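Long-range contact in pirin-like protein YhaK (Escherichia coli, PDB 2VEC), which is a redox-sensitive cytoplasmic bicupin of the pirin family that lacks quercetin 2,3-dioxygenase activity and is otherwise of undefined function: residues Y52-L66 / D244-V256. Residues are numbered along the deposited sequence; the frame is centred on the assembly and turned at random.
Sequences YFDPKLLGYASLRVL and DSPLRALLIDLPV
Strand 63-66, where Leu63 and Leu66 face Ile252 and Leu250, runs at 162° to strand 247-254, nearly antiparallel, but the axes stay 10.6 Å apart, a separation of facing sheets rather than of paired strands. The two strands belong to different six-stranded sheets, one from each cupin domain of this bicupin, and the contact is part of the interface between them. The seam is apolar: CD2 of Leu63 lies 3.9 Å from CD1 of Ile252, with the two side chains at about a right angle, and CB of Leu63 rests against CD2 of Leu254. Leu140 of strand 135-143 and Tyr205 of strand 203-208 also touch Ile252, so both sheets contribute to this layer.

Beyond the strands, the loop 52-62 wraps around the C-terminus. Pro255 lies obliquely against the Tyr60 ring, its CB 3.6 Å from Tyr60 CD1. The two methyls of Val256 point to different parts of the loop. CG1, between the backbone N and the carbonyl carbon (chi1 59°), packs mainly against Ala61 O and, at 3.8 Å, CB of Tyr60, whereas CG2, anti to the N, reaches CB of Asp54 at 3.6 Å and also meets Leu57.

The polar links between the segments run through water. One water donates to Val256 OXT and Asp54 OD2; Arg203 forms a salt bridge with the same OXT, and its positive charge would be expected to stabilise the carboxylate. Asp54 also braces the loop internally, because its OD1 accepts from Lys56 N in an Asx turn. Ser62 OG takes a nearly straight bond from Tyr52 N (172°), tying the loop's ends together. A second water donates to Val256 O at 2.7 Å and to Ala61 O at 2.9 Å.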
loop_
_atom_site.group_PDB
_atom_site.type_symbol
_atom_site.label_atom_id
_atom_site.label_comp_id
_atom_site.label_asym_id
_atom_site.label_seq_id
_atom_site.Cartn_x
_atom_site.Cartn_y
_atom_site.Cartn_z
ATOM N N TYR A 52 -8.774 4.121 14.493
ATOM C CA TYR A 52 -9.385 3.208 15.488
ATOM C C TYR A 52 -8.798 3.334 16.912
ATOM O O TYR A 52 -7.643 3.676 17.076
ATOM C CB TYR A 52 -9.305 1.765 14.996
ATOM C CG TYR A 52 -10.215 1.500 13.823
ATOM C CD1 TYR A 52 -11.617 1.391 14.017
ATOM C CD2 TYR A 52 -9.705 1.393 12.545
ATOM C CE1 TYR A 52 -12.467 1.153 12.956
ATOM C CE2 TYR A 52 -10.566 1.158 11.449
ATOM C CZ TYR A 52 -11.925 1.034 11.665
ATOM O OH TYR A 52 -12.719 0.786 10.574
ATOM N N PHE A 53 -9.618 3.057 17.915
ATOM C CA PHE A 53 -9.200 3.066 19.310
ATOM C C PHE A 53 -9.691 1.755 19.910
ATOM O O PHE A 53 -10.698 1.192 19.456
ATOM C CB PHE A 53 -9.874 4.206 20.086
ATOM C CG PHE A 53 -9.441 5.591 19.679
ATOM C CD1 PHE A 53 -8.385 6.219 20.325
ATOM C CD2 PHE A 53 -10.138 6.293 18.671
ATOM C CE1 PHE A 53 -7.967 7.506 19.948
ATOM C CE2 PHE A 53 -9.762 7.589 18.321
ATOM C CZ PHE A 53 -8.674 8.203 18.957
ATOM N N ASP A 54 -8.998 1.291 20.962
ATOM C CA ASP A 54 -9.390 0.070 21.695
ATOM C C ASP A 54 -8.756 0.286 23.080
ATOM O O ASP A 54 -7.562 0.569 23.164
ATOM C CB ASP A 54 -8.735 -1.130 21.011
ATOM C CG ASP A 54 -9.044 -2.477 21.671
ATOM O OD1 ASP A 54 -9.203 -2.625 22.900
ATOM O OD2 ASP A 54 -9.056 -3.451 20.905
ATOM N N PRO A 55 -9.545 0.173 24.147
ATOM C CA PRO A 55 -8.962 0.428 25.466
ATOM C C PRO A 55 -7.842 -0.564 25.815
ATOM O O PRO A 55 -7.073 -0.309 26.735
ATOM C CB PRO A 55 -10.158 0.267 26.417
ATOM C CG PRO A 55 -11.171 -0.505 25.670
ATOM C CD PRO A 55 -10.984 -0.162 24.222
ATOM N N LYS A 56 -7.749 -1.682 25.089
ATOM C CA LYS A 56 -6.733 -2.682 25.428
ATOM C C LYS A 56 -5.511 -2.583 24.512
ATOM O O LYS A 56 -4.540 -3.295 24.688
ATOM C CB LYS A 56 -7.328 -4.090 25.411
ATOM C CG LYS A 56 -8.310 -4.302 26.580
ATOM C CD LYS A 56 -9.059 -5.606 26.534
ATOM C CE LYS A 56 -10.147 -5.566 27.616
ATOM N NZ LYS A 56 -10.325 -6.817 28.435
ATOM N N LEU A 57 -5.569 -1.654 23.564
ATOM C CA LEU A 57 -4.514 -1.494 22.589
ATOM C C LEU A 57 -4.344 -0.001 22.356
ATOM O O LEU A 57 -5.034 0.614 21.517
ATOM C CB LEU A 57 -4.894 -2.193 21.266
ATOM C CG LEU A 57 -4.998 -3.727 21.203
ATOM C CD1 LEU A 57 -5.491 -4.153 19.781
ATOM C CD2 LEU A 57 -3.635 -4.393 21.554
ATOM N N LEU A 58 -3.440 0.576 23.126
ATOM C CA LEU A 58 -3.337 2.021 23.256
ATOM C C LEU A 58 -2.278 2.664 22.368
ATOM O O LEU A 58 -1.099 2.293 22.388
ATOM C CB LEU A 58 -3.039 2.383 24.727
ATOM C CG LEU A 58 -4.234 1.903 25.559
ATOM C CD1 LEU A 58 -3.875 1.601 26.933
ATOM C CD2 LEU A 58 -5.446 2.863 25.473
ATOM N N GLY A 59 -2.724 3.655 21.611
ATOM C CA GLY A 59 -1.833 4.543 20.868
ATOM C C GLY A 59 -1.371 4.031 19.513
ATOM O O GLY A 59 -0.467 4.593 18.890
ATOM N N TYR A 60 -1.965 2.955 19.053
ATOM C CA TYR A 60 -1.555 2.365 17.795
ATOM C C TYR A 60 -2.144 3.070 16.565
ATOM O O TYR A 60 -3.219 3.694 16.647
ATOM C CB TYR A 60 -1.969 0.887 17.790
ATOM C CG TYR A 60 -1.160 0.077 18.787
ATOM C CD1 TYR A 60 0.060 -0.515 18.425
ATOM C CD2 TYR A 60 -1.607 -0.083 20.092
ATOM C CE1 TYR A 60 0.805 -1.265 19.372
ATOM C CE2 TYR A 60 -0.880 -0.815 21.018
ATOM C CZ TYR A 60 0.322 -1.398 20.653
ATOM O OH TYR A 60 1.043 -2.105 21.578
ATOM N N ALA A 61 -1.472 2.868 15.430
ATOM C CA ALA A 61 -1.810 3.501 14.136
ATOM C C ALA A 61 -2.911 2.816 13.359
ATOM O O ALA A 61 -3.116 1.560 13.474
ATOM C CB ALA A 61 -0.547 3.553 13.232
ATOM N N SER A 62 -3.584 3.620 12.527
ATOM C CA SER A 62 -4.556 3.151 11.537
ATOM C C SER A 62 -4.099 3.475 10.109
ATOM O O SER A 62 -3.275 4.384 9.908
ATOM C CB SER A 62 -5.944 3.769 11.788
ATOM O OG SER A 62 -6.498 3.268 13.023
ATOM N N LEU A 63 -4.590 2.696 9.157
ATOM C CA LEU A 63 -4.556 3.031 7.721
ATOM C C LEU A 63 -5.487 4.217 7.473
ATOM O O LEU A 63 -6.695 4.082 7.694
ATOM C CB LEU A 63 -5.023 1.832 6.921
ATOM C CG LEU A 63 -5.124 2.048 5.413
ATOM C CD1 LEU A 63 -3.723 2.285 4.801
ATOM C CD2 LEU A 63 -5.851 0.881 4.731
ATOM N N ARG A 64 -4.938 5.371 7.093
ATOM C CA ARG A 64 -5.758 6.605 6.949
ATOM C C ARG A 64 -6.181 6.944 5.515
ATOM O O ARG A 64 -7.230 7.534 5.275
ATOM C CB ARG A 64 -5.038 7.792 7.594
ATOM C CG ARG A 64 -4.696 7.556 9.089
ATOM C CD ARG A 64 -5.978 7.172 9.927
ATOM N NE ARG A 64 -7.074 8.142 9.802
ATOM C CZ ARG A 64 -7.140 9.289 10.477
ATOM N NH1 ARG A 64 -6.158 9.617 11.332
ATOM N NH2 ARG A 64 -8.195 10.081 10.341
ATOM N N VAL A 65 -5.363 6.563 4.546
ATOM C CA VAL A 65 -5.719 6.824 3.154
ATOM C C VAL A 65 -5.159 5.653 2.370
ATOM O O VAL A 65 -4.080 5.158 2.708
ATOM C CB VAL A 65 -5.020 8.098 2.659
ATOM C CG1 VAL A 65 -5.026 8.170 1.068
ATOM C CG2 VAL A 65 -5.684 9.334 3.295
ATOM N N LEU A 66 -5.891 5.195 1.355
ATOM C CA LEU A 66 -5.284 4.364 0.314
ATOM C C LEU A 66 -5.743 4.942 -1.010
ATOM O O LEU A 66 -6.961 5.130 -1.275
ATOM C CB LEU A 66 -5.653 2.869 0.450
ATOM C CG LEU A 66 -4.939 2.025 -0.653
ATOM C CD1 LEU A 66 -4.533 0.691 -0.165
ATOM C CD2 LEU A 66 -5.783 1.940 -1.951
ATOM N N ASP A 244 -9.137 -15.107 -8.193
ATOM C CA ASP A 244 -10.201 -15.435 -9.115
ATOM C C ASP A 244 -9.938 -14.943 -10.511
ATOM O O ASP A 244 -10.745 -15.186 -11.413
ATOM C CB ASP A 244 -11.506 -14.861 -8.611
ATOM C CG ASP A 244 -11.943 -15.511 -7.349
ATOM O OD1 ASP A 244 -11.989 -16.754 -7.327
ATOM O OD2 ASP A 244 -12.184 -14.784 -6.372
ATOM N N SER A 245 -8.802 -14.261 -10.678
ATOM C CA SER A 245 -8.220 -13.924 -11.976
ATOM C C SER A 245 -6.749 -13.630 -11.690
ATOM O O SER A 245 -6.350 -13.654 -10.519
ATOM C CB SER A 245 -8.887 -12.686 -12.569
ATOM O OG SER A 245 -8.716 -11.540 -11.733
ATOM N N PRO A 246 -5.935 -13.324 -12.723
ATOM C CA PRO A 246 -4.568 -12.873 -12.388
ATOM C C PRO A 246 -4.633 -11.688 -11.430
ATOM O O PRO A 246 -5.445 -10.795 -11.638
ATOM C CB PRO A 246 -3.990 -12.468 -13.744
ATOM C CG PRO A 246 -4.759 -13.325 -14.753
ATOM C CD PRO A 246 -6.166 -13.397 -14.185
ATOM N N LEU A 247 -3.822 -11.689 -10.371
ATOM C CA LEU A 247 -4.076 -10.806 -9.243
ATOM C C LEU A 247 -2.808 -10.074 -8.789
ATOM O O LEU A 247 -1.732 -10.667 -8.759
ATOM C CB LEU A 247 -4.583 -11.657 -8.079
ATOM C CG LEU A 247 -4.803 -10.972 -6.735
ATOM C CD1 LEU A 247 -6.054 -10.106 -6.819
ATOM C CD2 LEU A 247 -4.877 -12.013 -5.617
ATOM N N ARG A 248 -2.939 -8.789 -8.447
ATOM C CA ARG A 248 -1.957 -8.143 -7.585
ATOM C C ARG A 248 -2.787 -7.545 -6.462
ATOM O O ARG A 248 -3.833 -6.914 -6.731
ATOM C CB ARG A 248 -1.172 -7.066 -8.298
ATOM C CG ARG A 248 -0.054 -7.616 -9.191
ATOM C CD ARG A 248 0.770 -6.467 -9.738
ATOM N NE ARG A 248 1.463 -5.681 -8.715
ATOM C CZ ARG A 248 2.291 -4.689 -9.034
ATOM N NH1 ARG A 248 2.498 -4.425 -10.340
ATOM N NH2 ARG A 248 2.896 -3.992 -8.084
ATOM N N ALA A 249 -2.345 -7.747 -5.221
ATOM C CA ALA A 249 -3.098 -7.272 -4.082
ATOM C C ALA A 249 -2.175 -6.884 -2.936
ATOM O O ALA A 249 -0.981 -7.241 -2.931
ATOM C CB ALA A 249 -4.067 -8.384 -3.605
ATOM N N LEU A 250 -2.750 -6.248 -1.929
ATOM C CA LEU A 250 -2.027 -5.987 -0.692
ATOM C C LEU A 250 -2.827 -6.599 0.439
ATOM O O LEU A 250 -4.073 -6.633 0.378
ATOM C CB LEU A 250 -1.984 -4.476 -0.411
ATOM C CG LEU A 250 -1.215 -3.591 -1.392
ATOM C CD1 LEU A 250 -1.298 -2.102 -0.976
ATOM C CD2 LEU A 250 0.255 -4.023 -1.566
ATOM N N LEU A 251 -2.124 -7.073 1.468
ATOM C CA LEU A 251 -2.788 -7.419 2.711
ATOM C C LEU A 251 -2.029 -6.633 3.760
ATOM O O LEU A 251 -0.775 -6.728 3.854
ATOM C CB LEU A 251 -2.715 -8.915 3.034
ATOM C CG LEU A 251 -3.507 -9.337 4.307
ATOM C CD1 LEU A 251 -4.009 -10.781 4.208
ATOM C CD2 LEU A 251 -2.580 -9.208 5.546
ATOM N N ILE A 252 -2.779 -5.828 4.512
ATOM C CA ILE A 252 -2.165 -4.999 5.566
ATOM C C ILE A 252 -2.605 -5.513 6.913
ATOM O O ILE A 252 -3.806 -5.620 7.173
ATOM C CB ILE A 252 -2.567 -3.520 5.453
ATOM C CG1 ILE A 252 -2.702 -3.113 3.978
ATOM C CG2 ILE A 252 -1.580 -2.655 6.289
ATOM C CD1 ILE A 252 -3.038 -1.580 3.694
ATOM N N ASP A 253 -1.638 -5.823 7.779
ATOM C CA ASP A 253 -1.911 -6.398 9.091
ATOM C C ASP A 253 -1.785 -5.228 10.065
ATOM O O ASP A 253 -0.706 -4.626 10.194
ATOM C CB ASP A 253 -0.813 -7.474 9.287
ATOM C CG ASP A 253 -0.728 -8.047 10.674
ATOM O OD1 ASP A 253 -1.294 -7.510 11.659
ATOM O OD2 ASP A 253 0.005 -9.088 10.802
ATOM N N LEU A 254 -2.908 -4.852 10.694
ATOM C CA LEU A 254 -3.041 -3.608 11.416
ATOM C C LEU A 254 -3.232 -3.851 12.910
ATOM O O LEU A 254 -3.869 -4.843 13.313
ATOM C CB LEU A 254 -4.280 -2.823 10.860
ATOM C CG LEU A 254 -4.040 -2.333 9.406
ATOM C CD1 LEU A 254 -5.417 -2.247 8.693
ATOM C CD2 LEU A 254 -3.293 -1.003 9.367
ATOM N N PRO A 255 -2.637 -2.987 13.748
ATOM C CA PRO A 255 -2.475 -3.228 15.194
ATOM C C PRO A 255 -3.692 -2.953 16.082
ATOM O O PRO A 255 -3.698 -3.332 17.283
ATOM C CB PRO A 255 -1.322 -2.279 15.571
ATOM C CG PRO A 255 -1.449 -1.148 14.593
ATOM C CD PRO A 255 -1.953 -1.748 13.299
ATOM N N VAL A 256 -4.724 -2.300 15.529
ATOM C CA VAL A 256 -5.887 -1.907 16.378
ATOM C C VAL A 256 -7.141 -1.787 15.529
ATOM O O VAL A 256 -7.044 -1.442 14.346
ATOM C CB VAL A 256 -5.637 -0.570 17.128
ATOM C CG1 VAL A 256 -5.372 0.577 16.139
ATOM C CG2 VAL A 256 -6.805 -0.249 18.161
ATOM O OXT VAL A 256 -8.270 -2.017 16.009
HETATM O O HOH W 1 -9.332 -3.263 18.093
HETATM O O HOH W 2 -5.497 0.049 12.712
#